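Local coordinates for protein adenine phosphoribosyltransferase, putative (PDB 5VN4) that probably makes AMP from adenine and 5-phospho-alpha-D-ribose 1-diphosphate, releasing diphosphate, in the purine salvage pathway, and acts as a homodimer, at residues R49-G54 and T215-E220; G117-S122 and C136-F141; G142-N147 and D171-T176. One frame throughout, in Å; residues are numbered along the deposited sequence. Where two conformers were deposited one is given.

Contacts 2 and 3 are neighbours, their centres about 12 Å apart, and meet where Ile120 packs on Cys173 and Val139 on Phe144. Contact 1 lies on the opposite side of the chain's centre, its centre more than 30 Å from either of theirs. All three touch the second subunit. Contact 2, a regular two-stranded ribbon held by backbone bonds, has the larger share of buried residues, six of eleven touching; contacts 1 and 3 each set a buried apolar part against an exposed polar side. Contact 1 does so with a salt bridge beside the adenine pocket, contact 3 with bridging waters where the loop leaving the ribbon meets the end of helix 161-172.

Contact 1 (R49-G54 and T215-E220); sequences RFAEVG and TVLSDE. With ADE (adenine), chain C.
Arg49 reaches out to the 215-220 loop, its chain extended from CG to NE, and its guanidinium meets that loop by the edge. Arg49 NH1 gives a hydrogen bond to Leu217 O (2.8 Å). Asp219 OD1 completes a salt bridge, 2.9 Å from Arg49 NH2. The same oxygen also accepts from Arg49 NH1, at 3.2 Å. Two nitrogens thus grip one oxygen, which lies almost exactly in the guanidinium plane although the carboxylate plane is turned 49° from it. This polar end is the solvent side, with Asp219 exposed. At the other end the contact is buried and apolar: Leu217 CD2 rests on Ala51 CB at 4.1 Å, while Leu217 CD1 lies against Arg49 CB. Trp37 packs on both Arg49 and Leu217. Strand 50-51 pairs with strand 37-38 beside the base, in what is probably the hood of this type I phosphoribosyltransferase; the backbone reads the adenine edge. Ala51 N donates to adenine N1 (3.0 Å), and adenine N6 donates to Arg49 O. Phe50 has its CG anti to the backbone N (chi1 -178°), and adenine C2 lies over one face of its ring, offset toward the rim, 3.6 Å from Phe50 CE1. Ala51 CB, 3.9 Å from adenine N1, lies between the base and Leu217, where a small methyl fits.

Contact 2 (G117-S122 and C136-F141); sequences GVIIKS and CMTVRF
Ile120 and Phe141 meet obliquely: CD1 of the isoleucine comes to the edge of the phenylalanine ring, near its plane, 3.9 Å from CD1 of Phe141. The CB of Phe141 lies beside Val118, at 3.9 Å from its CG1, the two side chains pointing the same way. Val139 shares a sheet face with Ile120 as its hydrogen-bonded partner. Branched apolar residues suit this face: Ile120 packs on Leu169 and Ala172 of helix 161-172, and Val139 on Val107 of strand 106-109. Lys121 and Thr138, a non-hydrogen-bonded pair, occupy the other face, where Thr138 CG2 lies 3.9 Å from Lys121 CB; the long lysine then leads its amine away, while Thr138 OG1 bonds to Arg110 O. Ile119 brings its CD1 to Thr138 CB.

Backbone bonds, with one to a serine hydroxyl, set the register. Ile120 N donates to Val139 O (2.9 Å) and Val139 N returns a bond to Ile120 O. Ser122 N donates to Met137 O, and Ser122 OG, held between the backbone N and the carbonyl carbon (chi1 74°), accepts from Met137 N at 3.0 Å. A serine suits this site because its short hydroxyl can stand in for a backbone acceptor. At the other end Phe141 N donates to Val118 O, and a water bridges Val118 O to Phe141 O. Strand 119-121 also pairs in parallel with a strand of the second subunit, and Arg140 forms a salt bridge with Glu58 of that subunit. Within the chain the arrangement is a two-stranded antiparallel ribbon whose long connection carries Thr126, Lys127, Glu128 and Tyr129 of the ligand pockets, as expected for the stem of the flexible active-site loop of type I phosphoribosyltransferases.

Contact 3 (G142-N147 and D171-T176); sequences GSFDKN and DACGAT
The Phe144 ring carries Cys173 SG over one face, 4.2 Å from the ring centroid and 26° off the normal, a sulfur-aromatic contact. Ala175 CB sits at the ring edge, in its plane, 3.8 Å from Phe144 CD2. Cys173 CB touches Phe144 CE2 at 3.6 Å; with SG anti to the carbonyl carbon (chi1 -60°), the sulfur lies nearest CZ. A small thiol and a methyl can lie close to the ring, at its face and at its edge; further neighbours of the ring include His83 and Leu85 of the central sheet. Gly174, with a positive phi, ends helix 161-172 in a Schellman motif, bringing the chain round toward Lys146. Asp145 OD1 accepts from Asn147 N in an Asx turn, the donor lying above the carboxylate plane, which gives the 142-147 loop its own bend. On the exposed side Lys146 CB rests 3.5 Å from Cys173 O. One water donates to Cys173 O (2.8 Å) and weakly accepts from Lys146 N; another links Lys146 O to Thr176 OG1. Ring, sulfur and methyl thus supply the apolar part; on the polar side, beyond a CA-H...O contact from Lys146 CA to Gly174 O, waters do the bridging.

Contact 1 (R49-G54 and T215-E220)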
# COMPACT_ATOMS: atom_id res chain seq x y z
N ARG A 49 16.05 -9.31 13.49
CA ARG A 49 15.24 -10.15 12.61
C ARG A 49 14.20 -9.26 11.93
O ARG A 49 13.21 -8.85 12.56
CB ARG A 49 14.61 -11.31 13.38
CG ARG A 49 15.66 -12.16 14.09
CD ARG A 49 15.22 -13.56 14.55
NE ARG A 49 16.39 -14.31 15.00
CZ ARG A 49 16.46 -15.62 15.17
NH1 ARG A 49 15.40 -16.39 14.95
NH2 ARG A 49 17.60 -16.18 15.57
N PHE A 50 14.42 -8.96 10.66
CA PHE A 50 13.54 -8.10 9.89
C PHE A 50 12.55 -8.96 9.11
O PHE A 50 12.96 -9.75 8.25
CB PHE A 50 14.34 -7.22 8.94
CG PHE A 50 13.48 -6.26 8.14
CD1 PHE A 50 13.13 -5.02 8.66
CD2 PHE A 50 13.00 -6.61 6.89
CE1 PHE A 50 12.33 -4.15 7.93
CE2 PHE A 50 12.22 -5.74 6.17
CZ PHE A 50 11.87 -4.51 6.69
N ALA A 51 11.26 -8.76 9.36
CA ALA A 51 10.20 -9.58 8.77
C ALA A 51 9.69 -8.89 7.50
O ALA A 51 8.88 -7.96 7.56
CB ALA A 51 9.09 -9.79 9.79
N GLU A 52 10.15 -9.38 6.35
CA GLU A 52 9.82 -8.77 5.07
C GLU A 52 8.37 -9.05 4.69
O GLU A 52 7.96 -10.21 4.54
CB GLU A 52 10.78 -9.31 4.00
CG GLU A 52 10.40 -9.00 2.56
CD GLU A 52 10.32 -7.51 2.27
OE1 GLU A 52 11.26 -6.77 2.68
OE2 GLU A 52 9.32 -7.08 1.64
N VAL A 53 7.59 -7.99 4.49
CA VAL A 53 6.17 -8.16 4.19
C VAL A 53 5.94 -8.77 2.80
O VAL A 53 4.87 -9.36 2.55
CB VAL A 53 5.42 -6.82 4.35
CG1 VAL A 53 5.68 -5.93 3.14
CG2 VAL A 53 3.94 -7.05 4.57
N GLY A 54 6.91 -8.65 1.89
CA GLY A 54 6.70 -9.17 0.54
C GLY A 54 6.50 -10.67 0.49
O GLY A 54 5.80 -11.16 -0.40
N THR A 215 7.23 -15.47 17.78
CA THR A 215 7.54 -16.89 17.65
C THR A 215 7.56 -17.34 16.20
O THR A 215 8.10 -18.42 15.91
CB THR A 215 6.55 -17.76 18.44
OG1 THR A 215 5.26 -17.72 17.83
CG2 THR A 215 6.46 -17.30 19.88
N VAL A 216 6.99 -16.56 15.28
CA VAL A 216 7.06 -16.90 13.86
C VAL A 216 8.47 -16.70 13.31
O VAL A 216 8.80 -17.27 12.26
CB VAL A 216 6.00 -16.10 13.06
CG1 VAL A 216 6.52 -14.72 12.68
CG2 VAL A 216 5.56 -16.87 11.83
N LEU A 217 9.31 -15.93 13.99
CA LEU A 217 10.65 -15.60 13.51
C LEU A 217 11.69 -16.57 14.08
O LEU A 217 12.66 -16.20 14.74
CB LEU A 217 10.99 -14.15 13.85
CG LEU A 217 9.97 -13.11 13.36
CD1 LEU A 217 10.41 -11.70 13.73
CD2 LEU A 217 9.75 -13.22 11.86
N SER A 218 11.47 -17.85 13.78
CA SER A 218 12.26 -18.94 14.31
C SER A 218 13.57 -19.08 13.52
O SER A 218 13.72 -18.56 12.42
CB SER A 218 11.48 -20.24 14.18
OG SER A 218 11.12 -20.44 12.82
N ASP A 219 14.51 -19.83 14.11
CA ASP A 219 15.80 -20.04 13.46
C ASP A 219 15.63 -20.64 12.07
O ASP A 219 16.37 -20.28 11.14
CB ASP A 219 16.68 -20.95 14.31
CG ASP A 219 17.18 -20.27 15.56
OD1 ASP A 219 16.99 -19.05 15.69
OD2 ASP A 219 17.77 -20.97 16.41
N GLU A 220 14.68 -21.55 11.91
CA GLU A 220 14.50 -22.22 10.63
C GLU A 220 13.83 -21.34 9.59
O GLU A 220 13.68 -21.78 8.44
CB GLU A 220 13.69 -23.51 10.81
CG GLU A 220 12.27 -23.31 11.31
CD GLU A 220 12.14 -23.42 12.82
OE1 GLU A 220 11.04 -23.78 13.29
OE2 GLU A 220 13.14 -23.16 13.53
N9 ADE C . 9.07 -2.63 11.39
C8 ADE C . 9.53 -2.40 12.65
N7 ADE C . 10.22 -3.40 13.15
C5 ADE C . 10.21 -4.35 12.15
C6 ADE C . 10.77 -5.65 12.06
N6 ADE C . 11.49 -6.23 13.04
N1 ADE C . 10.58 -6.33 10.91
C2 ADE C . 9.87 -5.75 9.93
N3 ADE C . 9.30 -4.55 9.90
C4 ADE C . 9.50 -3.89 11.05

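Contact 2 (G117-S122 and C136-F141)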
# COMPACT_ATOMS: atom_id res chain seq x y z
N GLY A 117 -4.46 18.85 0.08
CA GLY A 117 -5.52 19.50 0.85
C GLY A 117 -5.07 19.90 2.25
O GLY A 117 -3.87 20.01 2.55
N VAL A 118 -6.05 20.12 3.12
CA VAL A 118 -5.77 20.42 4.52
C VAL A 118 -5.51 19.11 5.24
O VAL A 118 -6.30 18.16 5.13
CB VAL A 118 -6.93 21.19 5.15
CG1 VAL A 118 -6.68 21.42 6.64
CG2 VAL A 118 -7.13 22.53 4.44
N ILE A 119 -4.40 19.04 5.97
CA ILE A 119 -3.99 17.79 6.60
C ILE A 119 -3.58 18.06 8.04
O ILE A 119 -3.14 19.16 8.39
CB ILE A 119 -2.87 17.06 5.83
CG1 ILE A 119 -1.56 17.85 5.87
CG2 ILE A 119 -3.29 16.81 4.39
CD1 ILE A 119 -0.41 17.17 5.11
N ILE A 120 -3.75 17.05 8.89
CA ILE A 120 -3.37 17.09 10.30
C ILE A 120 -2.06 16.33 10.45
O ILE A 120 -1.93 15.22 9.93
CB ILE A 120 -4.45 16.45 11.18
CG1 ILE A 120 -5.84 17.01 10.87
CG2 ILE A 120 -4.09 16.59 12.66
CD1 ILE A 120 -6.94 16.20 11.51
N LYS A 121 -1.11 16.90 11.18
CA LYS A 121 0.18 16.26 11.41
C LYS A 121 0.30 15.78 12.85
O LYS A 121 -0.11 16.49 13.79
CB LYS A 121 1.35 17.19 11.07
CG LYS A 121 1.50 18.39 11.99
CD LYS A 121 2.80 19.13 11.69
CE LYS A 121 2.90 20.42 12.49
NZ LYS A 121 4.19 21.14 12.26
N SER A 122 0.85 14.59 13.03
CA SER A 122 1.12 14.03 14.34
C SER A 122 2.36 14.69 14.95
O SER A 122 3.03 15.51 14.32
CB SER A 122 1.36 12.53 14.23
OG SER A 122 2.64 12.26 13.65
N CYS A 136 6.78 13.19 10.58
CA CYS A 136 5.52 12.96 11.26
C CYS A 136 4.60 12.20 10.32
O CYS A 136 4.84 12.12 9.11
CB CYS A 136 4.83 14.28 11.65
SG CYS A 136 5.84 15.42 12.62
N MET A 137 3.53 11.63 10.88
CA MET A 137 2.44 11.09 10.08
C MET A 137 1.36 12.15 9.92
O MET A 137 1.18 13.02 10.78
CB MET A 137 1.84 9.85 10.73
CG MET A 137 2.75 8.63 10.69
SD MET A 137 3.05 8.08 9.00
CE MET A 137 4.20 6.73 9.29
N THR A 138 0.63 12.06 8.81
CA THR A 138 -0.43 13.01 8.51
C THR A 138 -1.67 12.26 8.02
O THR A 138 -1.59 11.12 7.56
CB THR A 138 -0.01 14.05 7.46
OG1 THR A 138 0.35 13.39 6.25
CG2 THR A 138 1.17 14.88 7.96
N VAL A 139 -2.81 12.94 8.10
CA VAL A 139 -4.08 12.42 7.60
C VAL A 139 -4.89 13.60 7.06
O VAL A 139 -4.77 14.73 7.54
CB VAL A 139 -4.84 11.63 8.69
CG1 VAL A 139 -5.43 12.57 9.75
CG2 VAL A 139 -5.90 10.73 8.08
N ARG A 140 -5.70 13.34 6.04
CA ARG A 140 -6.51 14.39 5.43
C ARG A 140 -7.56 14.86 6.42
O ARG A 140 -8.28 14.04 7.00
CB ARG A 140 -7.20 13.82 4.18
CG ARG A 140 -7.66 14.85 3.17
CD ARG A 140 -8.25 14.17 1.93
NE ARG A 140 -9.45 13.39 2.25
CZ ARG A 140 -10.65 13.93 2.43
NH1 ARG A 140 -10.83 15.24 2.32
NH2 ARG A 140 -11.69 13.16 2.73
N PHE A 141 -7.67 16.17 6.61
CA PHE A 141 -8.75 16.71 7.41
C PHE A 141 -10.08 16.47 6.70
O PHE A 141 -10.19 16.68 5.49
CB PHE A 141 -8.56 18.20 7.64
CG PHE A 141 -9.59 18.80 8.56
CD1 PHE A 141 -9.45 18.68 9.93
CD2 PHE A 141 -10.70 19.45 8.05
CE1 PHE A 141 -10.40 19.21 10.78
CE2 PHE A 141 -11.65 19.99 8.90
CZ PHE A 141 -11.50 19.86 10.26
O HOH W 1 -8.61 18.03 3.73

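Contact 3 (G142-N147 and D171-T176)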
# COMPACT_ATOMS: atom_id res chain seq x y z
N GLY A 142 -11.06 15.99 7.44
CA GLY A 142 -12.37 15.70 6.89
C GLY A 142 -12.57 14.28 6.41
O GLY A 142 -13.66 13.95 5.94
N SER A 143 -11.54 13.43 6.50
CA SER A 143 -11.69 12.04 6.11
C SER A 143 -12.45 11.21 7.14
O SER A 143 -13.00 10.16 6.79
CB SER A 143 -10.33 11.42 5.80
OG SER A 143 -9.43 11.60 6.89
N PHE A 144 -12.47 11.65 8.39
CA PHE A 144 -13.26 11.03 9.45
C PHE A 144 -13.47 12.10 10.51
O PHE A 144 -12.85 13.17 10.46
CB PHE A 144 -12.58 9.77 9.99
CG PHE A 144 -11.29 10.04 10.70
CD1 PHE A 144 -10.13 10.30 9.99
CD2 PHE A 144 -11.24 10.09 12.08
CE1 PHE A 144 -8.94 10.57 10.64
CE2 PHE A 144 -10.06 10.35 12.74
CZ PHE A 144 -8.91 10.60 12.02
N ASP A 145 -14.36 11.83 11.46
CA ASP A 145 -14.71 12.87 12.44
C ASP A 145 -15.09 12.23 13.77
O ASP A 145 -14.90 11.04 13.99
CB ASP A 145 -15.75 13.85 11.86
CG ASP A 145 -17.14 13.25 11.73
OD1 ASP A 145 -17.41 12.14 12.23
OD2 ASP A 145 -17.99 13.90 11.10
N LYS A 146 -15.65 13.05 14.67
CA LYS A 146 -15.91 12.59 16.03
C LYS A 146 -16.96 11.49 16.09
O LYS A 146 -17.05 10.79 17.11
CB LYS A 146 -16.26 13.76 16.95
CG LYS A 146 -17.42 14.62 16.49
CD LYS A 146 -17.61 15.82 17.41
CE LYS A 146 -18.74 16.69 16.93
NZ LYS A 146 -20.01 15.92 16.92
N ASN A 147 -17.76 11.32 15.04
CA ASN A 147 -18.77 10.28 15.01
C ASN A 147 -18.27 9.00 14.36
O ASN A 147 -19.04 8.05 14.19
CB ASN A 147 -20.04 10.80 14.33
CG ASN A 147 -20.69 11.91 15.13
OD1 ASN A 147 -20.86 11.79 16.34
ND2 ASN A 147 -21.01 13.02 14.47
N ASP A 171 -7.20 10.92 17.72
CA ASP A 171 -7.55 11.81 18.82
C ASP A 171 -7.79 13.23 18.34
O ASP A 171 -8.66 13.94 18.89
CB ASP A 171 -6.40 11.76 19.84
CG ASP A 171 -6.69 12.55 21.09
OD1 ASP A 171 -7.48 12.05 21.92
OD2 ASP A 171 -6.11 13.64 21.24
N ALA A 172 -7.06 13.67 17.32
CA ALA A 172 -7.21 15.03 16.80
C ALA A 172 -8.58 15.29 16.20
O ALA A 172 -8.97 16.45 16.05
CB ALA A 172 -6.12 15.31 15.76
N CYS A 173 -9.33 14.24 15.84
CA CYS A 173 -10.68 14.39 15.34
C CYS A 173 -11.74 13.90 16.32
O CYS A 173 -12.93 13.93 16.00
CB CYS A 173 -10.85 13.67 13.99
SG CYS A 173 -9.75 14.28 12.69
N GLY A 174 -11.34 13.46 17.51
CA GLY A 174 -12.29 13.04 18.51
C GLY A 174 -13.00 11.74 18.20
O GLY A 174 -14.03 11.44 18.81
N ALA A 175 -12.47 10.95 17.28
CA ALA A 175 -13.14 9.73 16.85
C ALA A 175 -12.95 8.61 17.86
O ALA A 175 -12.07 8.66 18.73
CB ALA A 175 -12.58 9.28 15.50
N THR A 176 -13.79 7.59 17.75
CA THR A 176 -13.66 6.39 18.58
C THR A 176 -12.68 5.44 17.92
O THR A 176 -12.85 5.07 16.74
CB THR A 176 -15.02 5.73 18.76
OG1 THR A 176 -15.87 6.60 19.52
CG2 THR A 176 -14.87 4.40 19.49
O HOH W 2 -14.21 15.70 14.27
O HOH W 3 -17.26 8.01 17.45